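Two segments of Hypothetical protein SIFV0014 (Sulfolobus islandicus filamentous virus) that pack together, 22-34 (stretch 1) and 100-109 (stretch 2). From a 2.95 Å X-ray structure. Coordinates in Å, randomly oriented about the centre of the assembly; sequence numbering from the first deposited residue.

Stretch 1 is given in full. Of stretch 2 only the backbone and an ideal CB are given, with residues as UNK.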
# COMPACT_ATOMS: atom_id res chain seq x y z
N ASP A 22 2.89 1.70 -8.19
CA ASP A 22 2.89 3.14 -8.33
C ASP A 22 2.68 3.81 -6.98
O ASP A 22 3.29 4.84 -6.68
CB ASP A 22 1.79 3.54 -9.30
CG ASP A 22 2.19 4.66 -10.21
OD1 ASP A 22 3.38 4.75 -10.62
OD2 ASP A 22 1.27 5.45 -10.53
N LEU A 23 1.82 3.21 -6.16
CA LEU A 23 1.58 3.66 -4.81
C LEU A 23 2.80 3.35 -3.96
O LEU A 23 3.27 4.17 -3.18
CB LEU A 23 0.34 2.98 -4.24
CG LEU A 23 0.15 3.14 -2.73
CD1 LEU A 23 -0.16 4.58 -2.40
CD2 LEU A 23 -0.94 2.25 -2.18
N ASP A 24 3.30 2.13 -4.12
CA ASP A 24 4.42 1.63 -3.35
C ASP A 24 5.58 2.59 -3.47
O ASP A 24 6.27 2.87 -2.49
CB ASP A 24 4.84 0.24 -3.86
CG ASP A 24 5.76 -0.50 -2.90
OD1 ASP A 24 5.54 -0.42 -1.67
OD2 ASP A 24 6.70 -1.17 -3.38
N ASP A 25 5.75 3.09 -4.69
CA ASP A 25 6.80 4.03 -5.07
C ASP A 25 6.61 5.37 -4.37
O ASP A 25 7.58 6.01 -3.99
CB ASP A 25 6.71 4.26 -6.57
CG ASP A 25 8.05 4.25 -7.23
OD1 ASP A 25 8.80 3.26 -7.01
OD2 ASP A 25 8.35 5.21 -7.98
N ALA A 26 5.35 5.78 -4.24
CA ALA A 26 4.99 6.99 -3.53
C ALA A 26 5.26 6.79 -2.05
O ALA A 26 5.86 7.65 -1.41
CB ALA A 26 3.53 7.34 -3.76
N LEU A 27 4.84 5.64 -1.51
CA LEU A 27 5.07 5.34 -0.11
C LEU A 27 6.57 5.50 0.13
O LEU A 27 6.98 6.26 0.99
CB LEU A 27 4.42 4.02 0.29
CG LEU A 27 2.89 3.98 0.41
CD1 LEU A 27 2.46 2.63 0.97
CD2 LEU A 27 2.35 5.07 1.29
N ASP A 28 7.38 4.80 -0.66
CA ASP A 28 8.84 4.95 -0.58
C ASP A 28 9.23 6.36 -0.20
O ASP A 28 10.03 6.57 0.72
CB ASP A 28 9.51 4.61 -1.93
CG ASP A 28 10.08 3.21 -1.98
OD1 ASP A 28 11.04 2.99 -2.76
OD2 ASP A 28 9.58 2.34 -1.22
N PHE A 29 8.67 7.33 -0.92
CA PHE A 29 8.95 8.75 -0.73
C PHE A 29 8.41 9.21 0.61
O PHE A 29 9.14 9.74 1.45
CB PHE A 29 8.34 9.57 -1.87
CG PHE A 29 8.56 11.05 -1.75
CD1 PHE A 29 9.84 11.58 -1.83
CD2 PHE A 29 7.49 11.90 -1.55
CE1 PHE A 29 10.04 12.95 -1.71
CE2 PHE A 29 7.68 13.28 -1.43
CZ PHE A 29 8.96 13.80 -1.51
N LEU A 30 7.12 8.95 0.80
CA LEU A 30 6.36 9.39 1.94
C LEU A 30 6.82 8.82 3.28
O LEU A 30 6.41 9.30 4.34
CB LEU A 30 4.89 9.03 1.70
CG LEU A 30 3.93 10.03 1.02
CD1 LEU A 30 4.59 11.34 0.58
CD2 LEU A 30 3.18 9.37 -0.13
N PHE A 31 7.66 7.79 3.24
CA PHE A 31 8.15 7.13 4.44
C PHE A 31 9.47 7.70 4.91
O PHE A 31 9.94 7.38 5.99
CB PHE A 31 8.29 5.62 4.21
CG PHE A 31 7.18 4.83 4.83
CD1 PHE A 31 7.41 4.09 6.00
CD2 PHE A 31 5.91 4.82 4.25
CE1 PHE A 31 6.39 3.35 6.59
CE2 PHE A 31 4.87 4.09 4.83
CZ PHE A 31 5.11 3.35 6.00
N MET A 32 10.07 8.57 4.11
CA MET A 32 11.36 9.14 4.49
C MET A 32 11.29 9.89 5.82
O MET A 32 10.27 10.48 6.17
CB MET A 32 11.93 10.01 3.38
CG MET A 32 12.43 9.19 2.22
SD MET A 32 13.09 10.25 0.94
CE MET A 32 11.86 11.57 0.98
N GLU A 33 12.40 9.84 6.56
CA GLU A 33 12.53 10.44 7.88
C GLU A 33 12.03 11.90 7.93
O GLU A 33 11.54 12.36 8.96
CB GLU A 33 13.98 10.36 8.33
CG GLU A 33 14.17 10.05 9.80
CD GLU A 33 15.63 10.16 10.23
OE1 GLU A 33 16.33 11.08 9.73
OE2 GLU A 33 16.09 9.33 11.06
N LYS A 34 12.15 12.60 6.80
CA LYS A 34 11.80 14.02 6.76
C LYS A 34 10.30 14.24 6.70
O LYS A 34 9.80 15.23 7.24
CB LYS A 34 12.70 14.80 5.79
CG LYS A 34 13.17 14.03 4.58
CD LYS A 34 12.45 14.47 3.32
CE LYS A 34 13.33 14.25 2.10
NZ LYS A 34 14.57 15.09 2.13
N UNK A 100 -9.91 -2.33 -2.28
CA UNK A 100 -10.20 -1.02 -2.86
C UNK A 100 -9.92 0.04 -1.82
O UNK A 100 -10.77 0.31 -0.97
CB UNK A 100 -11.65 -0.93 -3.35
N UNK A 101 -8.71 0.60 -1.89
CA UNK A 101 -8.25 1.64 -0.96
C UNK A 101 -8.89 2.98 -1.27
O UNK A 101 -8.76 3.51 -2.37
CB UNK A 101 -6.73 1.77 -1.01
N UNK A 102 -9.58 3.53 -0.27
CA UNK A 102 -10.12 4.87 -0.39
C UNK A 102 -9.22 5.92 0.24
O UNK A 102 -9.27 7.09 -0.14
CB UNK A 102 -11.51 4.93 0.25
N UNK A 103 -8.36 5.51 1.17
CA UNK A 103 -7.53 6.46 1.90
C UNK A 103 -6.29 6.00 2.67
O UNK A 103 -6.35 5.07 3.49
CB UNK A 103 -8.44 7.16 2.91
N UNK A 104 -5.16 6.64 2.38
CA UNK A 104 -3.92 6.29 3.07
C UNK A 104 -3.44 7.49 3.87
O UNK A 104 -3.50 8.64 3.41
CB UNK A 104 -2.85 5.83 2.08
N UNK A 105 -2.92 7.20 5.05
CA UNK A 105 -2.50 8.21 5.97
C UNK A 105 -1.24 7.71 6.63
O UNK A 105 -1.11 6.51 6.90
CB UNK A 105 -3.59 8.54 6.99
N UNK A 106 -0.30 8.62 6.89
CA UNK A 106 0.92 8.28 7.60
C UNK A 106 1.25 9.33 8.64
O UNK A 106 0.94 10.51 8.46
CB UNK A 106 2.08 8.12 6.62
N UNK A 107 1.86 8.89 9.74
CA UNK A 107 2.33 9.81 10.78
C UNK A 107 3.26 9.08 11.76
O UNK A 107 3.34 7.84 11.73
CB UNK A 107 1.14 10.42 11.53
N UNK A 108 3.97 9.85 12.58
CA UNK A 108 4.86 9.30 13.60
C UNK A 108 4.44 9.69 15.02
O UNK A 108 3.91 10.78 15.23
CB UNK A 108 6.29 9.77 13.34
N UNK A 109 4.66 8.80 15.98
CA UNK A 109 4.39 9.04 17.40
C UNK A 109 5.50 8.56 18.33
O UNK A 109 6.18 7.58 18.02
CB UNK A 109 3.08 8.36 17.79

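Stretch 2 is an extended strand, and stretch 1 offers it two kinds of surface: the leucines L23 and L27 on the helix, then the backbone carbonyls of F31 and M32.

Position 100 has nothing of stretch 1 within 5.5 Å of its ideal CB, so the contact sets no constraint. It is Y100, whose side chain is out of reach of stretch 1.

At position 101 the CA-to-CB bond points toward the helix, yet the ideal CB also finds nothing within 5.5 Å. Bridging that gap to the methyls of L23 calls for an apolar chain of some length: isoleucine, leucine or methionine. The residue is I101, with chi1 m and chi2 t; this extends CD1 to 4.2 Å from L23 CD2.

Positions 102 and 103 are out of reach, and stretch 1 favours no particular side chain at either. They are Y102 and E103, with no contact.

Position 104 points toward stretch 1 again, and its ideal CB lies 5.3 Å from L27 CD2 and 5.4 Å from L23 CD1. Both neighbours are methyls, so a compact apolar group fits: valine, isoleucine or perhaps alanine, with a looser fit. V104 is the deposited residue, and its CG1 comes to 4.3 Å from L27 CD2.

Position 105 points away, leaving polar or apolar choices open. It is Q105, which makes no contact.

Position 106 would direct a CB toward stretch 1, 5.0 Å from L30 O and 5.2 Å from F31 CE2. That spacing does not exclude a small side chain such as alanine or serine, and phi/psi of -136/148 is ordinary strand geometry, demanding no glycine. The residue is nevertheless G106, which covers no area here.

Position 107 is out of reach and unconstrained by stretch 1. W107 instead donates from NE1 to OE2 of residue 109 at 3.1 Å, a bond within the strand.

Position 108 points toward stretch 1, but its ideal CB is 8.5 Å from F31 O and 8.2 Å from M32 O. A long donor is suited: arginine, or lysine with a tighter margin. The residue is R108, with chi1 m and the next two angles t. Its NH2 donates to F31 O at 2.9 Å and, weakly (121°), to M32 O at 2.8 Å. Both oxygens sit at the guanidinium edge, near its plane, where N-H groups point. R108 NH2 also lies 3.4 Å from E33 CA.

Position 109 is out of reach, so stretch 1 favours no kind of side chain; it is E109, whose OE2 accepts the bond from W107 NE1.

Stretch 2 (100-109) YIYEVQGWRE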
# COMPACT_ATOMS: atom_id res chain seq x y z
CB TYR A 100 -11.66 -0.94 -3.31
CG TYR A 100 -12.01 -1.91 -4.43
CD1 TYR A 100 -12.43 -3.20 -4.13
CD2 TYR A 100 -11.90 -1.54 -5.77
CE1 TYR A 100 -12.73 -4.11 -5.14
CE2 TYR A 100 -12.20 -2.44 -6.79
CZ TYR A 100 -12.62 -3.73 -6.46
OH TYR A 100 -12.93 -4.65 -7.44
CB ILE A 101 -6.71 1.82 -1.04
CG1 ILE A 101 -6.01 0.50 -0.71
CG2 ILE A 101 -6.25 2.96 -0.12
CD1 ILE A 101 -4.60 0.41 -1.25
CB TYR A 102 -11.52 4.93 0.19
CG TYR A 102 -12.55 4.28 -0.68
CD1 TYR A 102 -12.79 2.90 -0.62
CD2 TYR A 102 -13.30 5.04 -1.58
CE1 TYR A 102 -13.75 2.29 -1.43
CE2 TYR A 102 -14.26 4.44 -2.39
CZ TYR A 102 -14.48 3.07 -2.31
OH TYR A 102 -15.44 2.50 -3.12
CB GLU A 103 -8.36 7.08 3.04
CG GLU A 103 -7.64 8.19 3.79
CD GLU A 103 -8.55 8.96 4.74
OE1 GLU A 103 -9.77 9.10 4.46
OE2 GLU A 103 -8.03 9.45 5.78
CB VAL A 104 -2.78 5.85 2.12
CG1 VAL A 104 -1.64 5.23 2.93
CG2 VAL A 104 -3.27 4.88 1.06
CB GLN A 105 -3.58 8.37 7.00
CG GLN A 105 -3.59 9.67 7.73
CD GLN A 105 -4.96 9.92 8.28
OE1 GLN A 105 -5.70 8.98 8.58
NE2 GLN A 105 -5.31 11.20 8.41
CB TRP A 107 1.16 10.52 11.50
CG TRP A 107 0.28 9.63 12.33
CD1 TRP A 107 0.33 9.48 13.69
CD2 TRP A 107 -0.77 8.77 11.87
NE1 TRP A 107 -0.62 8.57 14.10
CE2 TRP A 107 -1.31 8.12 13.01
CE3 TRP A 107 -1.31 8.46 10.60
CZ2 TRP A 107 -2.36 7.19 12.92
CZ3 TRP A 107 -2.34 7.54 10.51
CH2 TRP A 107 -2.86 6.92 11.67
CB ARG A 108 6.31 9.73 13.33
CG ARG A 108 6.82 9.36 11.95
CD ARG A 108 8.21 9.92 11.70
NE ARG A 108 8.54 9.91 10.28
CZ ARG A 108 9.24 8.94 9.68
NH1 ARG A 108 9.67 7.90 10.37
NH2 ARG A 108 9.50 9.01 8.38
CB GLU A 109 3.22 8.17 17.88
CG GLU A 109 1.84 8.75 17.64
CD GLU A 109 0.77 7.67 17.59
OE1 GLU A 109 1.05 6.50 17.94
OE2 GLU A 109 -0.37 7.99 17.18
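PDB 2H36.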